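Local coordinates for nonsense-mediated mRNA decay protein 2 (PDB 4LUN) that takes part, as the full-length protein, in nonsense-mediated decay, the degradation of mRNAs that carry premature stop codons, at residues K58-A63 against Q102-R107; R36-I41 against E66-E71. All blocks are in the same frame, centred on the assembly; numbering follows the deposited sequence.

Contact 1 of 2, residues K58-A63 against Q102-R107; sequences KDLSEA and QRFNGR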
loop_
_atom_site.group_PDB
_atom_site.type_symbol
_atom_site.label_atom_id
_atom_site.label_comp_id
_atom_site.label_asym_id
_atom_site.label_seq_id
_atom_site.Cartn_x
_atom_site.Cartn_y
_atom_site.Cartn_z
ATOM N N LYS A 58 16.834 13.129 -18.247
ATOM C CA LYS A 58 17.578 13.678 -19.379
ATOM C C LYS A 58 17.272 12.888 -20.646
ATOM O O LYS A 58 17.039 13.470 -21.706
ATOM C CB LYS A 58 19.081 13.663 -19.092
ATOM C CG LYS A 58 19.914 14.495 -20.059
ATOM C CD LYS A 58 21.382 14.492 -19.659
ATOM C CE LYS A 58 21.958 13.083 -19.691
ATOM N NZ LYS A 58 22.491 12.645 -18.366
ATOM N N ASP A 59 17.267 11.562 -20.525
ATOM C CA ASP A 59 16.929 10.678 -21.638
ATOM C C ASP A 59 15.520 10.932 -22.154
ATOM O O ASP A 59 15.282 10.924 -23.360
ATOM C CB ASP A 59 17.048 9.209 -21.224
ATOM C CG ASP A 59 18.482 8.783 -20.961
ATOM O OD1 ASP A 59 19.271 8.707 -21.928
ATOM O OD2 ASP A 59 18.815 8.505 -19.789
ATOM N N LEU A 60 14.581 11.143 -21.236
ATOM C CA LEU A 60 13.205 11.438 -21.619
ATOM C C LEU A 60 13.105 12.738 -22.400
ATOM O O LEU A 60 12.178 12.926 -23.190
ATOM C CB LEU A 60 12.297 11.479 -20.387
ATOM C CG LEU A 60 11.886 10.088 -19.922
ATOM C CD1 LEU A 60 11.306 10.128 -18.515
ATOM C CD2 LEU A 60 10.883 9.515 -20.908
ATOM N N SER A 61 14.060 13.635 -22.184
ATOM C CA SER A 61 14.071 14.899 -22.907
ATOM C C SER A 61 14.965 14.841 -24.138
ATOM O O SER A 61 15.050 15.811 -24.888
ATOM C CB SER A 61 14.504 16.053 -21.997
ATOM O OG SER A 61 15.905 16.062 -21.799
ATOM N N GLU A 62 15.627 13.706 -24.350
ATOM C CA GLU A 62 16.540 13.567 -25.488
ATOM C C GLU A 62 16.190 12.391 -26.394
ATOM O O GLU A 62 16.382 12.452 -27.612
ATOM C CB GLU A 62 17.986 13.427 -25.001
ATOM C CG GLU A 62 18.574 14.708 -24.424
ATOM C CD GLU A 62 19.945 14.499 -23.806
ATOM O OE1 GLU A 62 20.426 13.346 -23.786
ATOM O OE2 GLU A 62 20.542 15.491 -23.337
ATOM N N ALA A 63 15.690 11.316 -25.797
ATOM C CA ALA A 63 15.405 10.099 -26.549
ATOM C C ALA A 63 13.957 10.023 -26.999
ATOM O O ALA A 63 13.046 10.444 -26.282
ATOM C CB ALA A 63 15.763 8.873 -25.732
ATOM N N GLN A 102 4.299 12.187 -18.054
ATOM C CA GLN A 102 4.220 13.487 -18.718
ATOM C C GLN A 102 4.592 13.378 -20.196
ATOM O O GLN A 102 4.064 14.118 -21.034
ATOM C CB GLN A 102 5.106 14.502 -17.999
ATOM C CG GLN A 102 4.513 14.951 -16.667
ATOM C CD GLN A 102 5.532 15.573 -15.756
ATOM O OE1 GLN A 102 6.567 16.057 -16.207
ATOM N NE2 GLN A 102 5.254 15.552 -14.455
ATOM N N ARG A 103 5.489 12.448 -20.514
ATOM C CA ARG A 103 5.887 12.219 -21.905
ATOM C C ARG A 103 4.810 11.477 -22.692
ATOM O O ARG A 103 4.507 11.833 -23.838
ATOM C CB ARG A 103 7.194 11.422 -21.977
ATOM C CG ARG A 103 8.482 12.241 -21.915
ATOM C CD ARG A 103 8.782 12.984 -23.224
ATOM N NE ARG A 103 8.636 12.149 -24.421
ATOM C CZ ARG A 103 9.624 11.471 -25.004
ATOM N NH1 ARG A 103 10.857 11.512 -24.510
ATOM N NH2 ARG A 103 9.378 10.744 -26.089
ATOM N N PHE A 104 4.226 10.450 -22.076
ATOM C CA PHE A 104 3.343 9.535 -22.805
ATOM C C PHE A 104 1.870 9.495 -22.385
ATOM O O PHE A 104 1.058 8.875 -23.073
ATOM C CB PHE A 104 3.918 8.116 -22.792
ATOM C CG PHE A 104 5.351 8.045 -23.242
ATOM C CD1 PHE A 104 5.689 8.298 -24.565
ATOM C CD2 PHE A 104 6.365 7.742 -22.342
ATOM C CE1 PHE A 104 7.009 8.246 -24.980
ATOM C CE2 PHE A 104 7.685 7.693 -22.753
ATOM C CZ PHE A 104 8.006 7.942 -24.073
ATOM N N ASN A 105 1.514 10.138 -21.273
ATOM C CA ASN A 105 0.139 10.049 -20.763
ATOM C C ASN A 105 -0.365 8.598 -20.643
ATOM O O ASN A 105 0.379 7.701 -20.270
ATOM C CB ASN A 105 -0.820 10.902 -21.616
ATOM C CG ASN A 105 -2.253 10.895 -21.100
ATOM O OD1 ASN A 105 -2.505 11.168 -19.929
ATOM N ND2 ASN A 105 -3.190 10.496 -21.959
ATOM N N GLY A 106 -1.621 8.392 -21.027
ATOM C CA GLY A 106 -2.394 7.214 -20.715
ATOM C C GLY A 106 -1.907 5.975 -21.409
ATOM O O GLY A 106 -2.041 4.892 -20.863
ATOM N N ARG A 107 -1.333 6.112 -22.604
ATOM C CA ARG A 107 -0.818 4.924 -23.275
ATOM C C ARG A 107 0.341 4.284 -22.498
ATOM O O ARG A 107 0.634 3.111 -22.693
ATOM C CB ARG A 107 -0.454 5.200 -24.742
ATOM C CG ARG A 107 0.601 6.259 -24.957
ATOM C CD ARG A 107 0.705 6.626 -26.441
ATOM N NE ARG A 107 1.916 7.396 -26.712
ATOM C CZ ARG A 107 1.991 8.722 -26.641
ATOM N NH1 ARG A 107 0.921 9.436 -26.319
ATOM N NH2 ARG A 107 3.138 9.340 -26.897
#
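In the all-helical N-terminal MIF4G domain of this protein, the C-terminal part of helix 52-60 and the residues after it meet the end of helix 87-104. Arg-103 carries the contact. Its chain is bent at chi2 (-75°) and chi3, and this brings the guanidinium beside Leu-60 O and Ala-63 O. Arg-103 NH1 donates to both. The bond from Arg-103 NH1 to Leu-60 O, at 2.3 Å, is very short, and probably reflects strain or a local error in the model. It is bent at the hydrogen, but it uses a lone pair in the carbonyl plane. The other, from Arg-103 NH1 to Ala-63 O, is 3.0 Å long and fairly straight, with an N-H...O angle of 162°. It arrives nearly along the C=O axis. Both oxygens lie close to the guanidinium plane, so the two bonds would probably help to hold the rotation of the group.

The apolar part of Arg-103 is used as well. Leu-60 CD2 packs on Arg-103 CG at 3.8 Å, the two side chains crossing obliquely. The same methyl reaches Phe-104 CE2 at 4.1 Å. Within its own segment, Phe-104 CZ sits 3.7 Å above one face of the Arg-103 guanidinium, toward its rim. Leu-60 also touches Leu-65 in the following loop.

Segment 58-63 has its own bonds. Asp-59 O accepts from both Glu-62 N and Ala-63 N, and Ser-61 OG donates to Lys-58 O. The positive charge of Arg-103 would probably be favoured near Leu-60 O, toward the negative end of a helix dipole. An arginine here bridges carbonyls of a helix end and the turn that follows, joining helices of a HEAT-repeat-like MIF4G fold.

Contact 2 of 2, residues R36-I41 against E66-E71; sequences RNTGFI and EKYLSE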
loop_
_atom_site.group_PDB
_atom_site.type_symbol
_atom_site.label_atom_id
_atom_site.label_comp_id
_atom_site.label_asym_id
_atom_site.label_seq_id
_atom_site.Cartn_x
_atom_site.Cartn_y
_atom_site.Cartn_z
ATOM N N ARG A 36 20.461 4.131 -27.955
ATOM C CA ARG A 36 19.909 5.089 -26.996
ATOM C C ARG A 36 18.733 4.489 -26.245
ATOM O O ARG A 36 18.601 4.660 -25.026
ATOM C CB ARG A 36 19.445 6.365 -27.700
ATOM C CG ARG A 36 19.162 7.512 -26.740
ATOM C CD ARG A 36 20.432 7.891 -26.006
ATOM N NE ARG A 36 20.202 8.855 -24.935
ATOM C CZ ARG A 36 20.216 10.172 -25.106
ATOM N NH1 ARG A 36 20.437 10.683 -26.312
ATOM N NH2 ARG A 36 20.006 10.977 -24.074
ATOM N N ASN A 37 17.875 3.790 -26.980
ATOM C CA ASN A 37 16.634 3.284 -26.409
ATOM C C ASN A 37 16.870 2.060 -25.538
ATOM O O ASN A 37 16.248 1.915 -24.493
ATOM C CB ASN A 37 15.602 2.997 -27.503
ATOM C CG ASN A 37 15.085 4.267 -28.170
ATOM O OD1 ASN A 37 14.588 5.176 -27.506
ATOM N ND2 ASN A 37 15.212 4.336 -29.490
ATOM N N THR A 38 17.767 1.174 -25.961
ATOM C CA THR A 38 18.131 0.050 -25.110
ATOM C C THR A 38 18.937 0.532 -23.905
ATOM O O THR A 38 18.888 -0.077 -22.838
ATOM C CB THR A 38 18.929 -1.030 -25.870
ATOM O OG1 THR A 38 20.074 -0.435 -26.485
ATOM C CG2 THR A 38 18.073 -1.675 -26.929
ATOM N N GLY A 39 19.670 1.628 -24.079
ATOM C CA GLY A 39 20.429 2.216 -22.992
ATOM C C GLY A 39 19.488 2.760 -21.928
ATOM O O GLY A 39 19.806 2.762 -20.736
ATOM N N PHE A 40 18.318 3.218 -22.361
ATOM C CA PHE A 40 17.296 3.680 -21.423
ATOM C C PHE A 40 16.722 2.519 -20.601
ATOM O O PHE A 40 16.574 2.631 -19.381
ATOM C CB PHE A 40 16.181 4.428 -22.158
ATOM C CG PHE A 40 15.122 4.994 -21.242
ATOM C CD1 PHE A 40 15.376 6.126 -20.488
ATOM C CD2 PHE A 40 13.878 4.394 -21.142
ATOM C CE1 PHE A 40 14.409 6.647 -19.644
ATOM C CE2 PHE A 40 12.906 4.917 -20.299
ATOM C CZ PHE A 40 13.180 6.040 -19.551
ATOM N N ILE A 41 16.400 1.411 -21.269
ATOM C CA ILE A 41 15.877 0.224 -20.589
ATOM C C ILE A 41 16.861 -0.301 -19.549
ATOM O O ILE A 41 16.467 -0.671 -18.437
ATOM C CB ILE A 41 15.556 -0.912 -21.581
ATOM C CG1 ILE A 41 14.467 -0.485 -22.561
ATOM C CG2 ILE A 41 15.108 -2.169 -20.838
ATOM C CD1 ILE A 41 13.187 -0.101 -21.903
ATOM N N GLU A 66 9.251 5.966 -28.142
ATOM C CA GLU A 66 7.920 5.490 -28.534
ATOM C C GLU A 66 7.837 4.015 -28.949
ATOM O O GLU A 66 6.913 3.302 -28.563
ATOM C CB GLU A 66 7.359 6.370 -29.656
ATOM C CG GLU A 66 5.851 6.286 -29.812
ATOM C CD GLU A 66 5.113 6.961 -28.667
ATOM O OE1 GLU A 66 4.165 6.352 -28.128
ATOM O OE2 GLU A 66 5.479 8.104 -28.313
ATOM N N LYS A 67 8.788 3.550 -29.746
ATOM C CA LYS A 67 8.719 2.182 -30.247
ATOM C C LYS A 67 9.153 1.170 -29.194
ATOM O O LYS A 67 8.966 -0.035 -29.378
ATOM C CB LYS A 67 9.544 2.014 -31.526
ATOM C CG LYS A 67 10.771 2.904 -31.595
ATOM C CD LYS A 67 10.484 4.209 -32.336
ATOM C CE LYS A 67 10.620 5.411 -31.407
ATOM N NZ LYS A 67 11.719 5.220 -30.421
ATOM N N TYR A 68 9.738 1.655 -28.099
ATOM C CA TYR A 68 10.112 0.783 -26.985
ATOM C C TYR A 68 9.127 0.903 -25.816
ATOM O O TYR A 68 9.377 0.381 -24.732
ATOM C CB TYR A 68 11.541 1.081 -26.504
ATOM C CG TYR A 68 12.632 0.306 -27.230
ATOM C CD1 TYR A 68 13.259 -0.779 -26.630
ATOM C CD2 TYR A 68 13.029 0.659 -28.515
ATOM C CE1 TYR A 68 14.254 -1.491 -27.289
ATOM C CE2 TYR A 68 14.023 -0.045 -29.180
ATOM C CZ TYR A 68 14.627 -1.118 -28.566
ATOM O OH TYR A 68 15.618 -1.820 -29.226
ATOM N N LEU A 69 8.010 1.589 -26.043
ATOM C CA LEU A 69 7.025 1.830 -24.987
ATOM C C LEU A 69 6.551 0.571 -24.253
ATOM O O LEU A 69 6.568 0.530 -23.018
ATOM C CB LEU A 69 5.818 2.583 -25.543
ATOM C CG LEU A 69 4.742 2.881 -24.503
ATOM C CD1 LEU A 69 5.345 3.697 -23.369
ATOM C CD2 LEU A 69 3.593 3.614 -25.144
ATOM N N SER A 70 6.116 -0.439 -25.005
ATOM C CA SER A 70 5.613 -1.678 -24.398
ATOM C C SER A 70 6.644 -2.281 -23.457
ATOM O O SER A 70 6.326 -2.666 -22.330
ATOM C CB SER A 70 5.249 -2.703 -25.470
ATOM O OG SER A 70 4.452 -2.129 -26.485
ATOM N N GLU A 71 7.882 -2.363 -23.930
ATOM C CA GLU A 71 8.980 -2.859 -23.116
ATOM C C GLU A 71 9.241 -1.981 -21.893
ATOM O O GLU A 71 9.584 -2.485 -20.820
ATOM C CB GLU A 71 10.256 -2.990 -23.956
ATOM C CG GLU A 71 11.487 -3.305 -23.143
ATOM C CD GLU A 71 12.616 -3.832 -23.991
ATOM O OE1 GLU A 71 12.512 -3.749 -25.235
ATOM O OE2 GLU A 71 13.603 -4.338 -23.414
#
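Asn-37 is the first residue of helix 34-44 to meet segment 66-71 here. Its CB lies over one face of the Tyr-68 ring in a CH-pi contact, 4.0 Å from the ring centroid and 25° off the normal. The closest ring atom is Tyr-68 CD2, 3.6 Å from Asn-37 CB. The amide of Asn-37 is turned to within 23° of the ring plane. Lys-67 crosses this side chain at about a right angle, with Lys-67 NZ 3.7 Å from Asn-37 ND2. The two are neighbours without a hydrogen bond, and the ammonium is held instead by Ser-64 O.

Thr-38 comes next and works through its methyl. With chi1 at 55°, OG1 stands between the backbone N and the carbonyl carbon, where it bonds to Ile-34 O one turn back. CG2 is left to face Tyr-68. It touches Tyr-68 OH at 3.4 Å and Tyr-68 CE1 at 3.8 Å.

Ile-41 lies one turn on from Asn-37. Ile-41 CG1 approaches Tyr-68 CD1 obliquely at 4.3 Å. The end of the same branch, Ile-41 CD1, meets Glu-71 CG at 3.8 Å. The other branch, Ile-41 CG2, meets Glu-71 OE2 at 3.7 Å, at the end of an extended chain. Ile-41 also packs on Ile-72 and Thr-75, further along helix 69-81.

Tyr-68 thus touches three residues of the helix and holds the N-cap position of its own. An alanine here would remove the ring and would probably loosen the packing of Asn-37 CB, Thr-38 CG2 and Ile-41 CG1. No hydrogen bond joins the segments. The contact therefore rests on shape and dispersion, with carbon atoms of polar residues doing much of the touching.

How the contacts relate
The two contacts lie at the same end of the domain, their centres about 11 Å apart. Contact 1 is the more buried, while contact 2 is partly buried and has charged residues at its border. Their segments alternate along the chain, so helices 34-44, 52-60 and 69-81, the end of 87-104 and the start of 106-116 form one connected group. Salt bridges link these helices to the 61-68 connection: Arg-36 to Glu-62, and Arg-107 to Glu-66. Phe-40 also packs on Asp-59. The chemistry differs. Contact 1 depends on a charged side chain bonded to main-chain oxygens. Contact 2 sets the side of helix 34-44 against the 3-10 turn and first turn of helix 69-81, without direct hydrogen bonds.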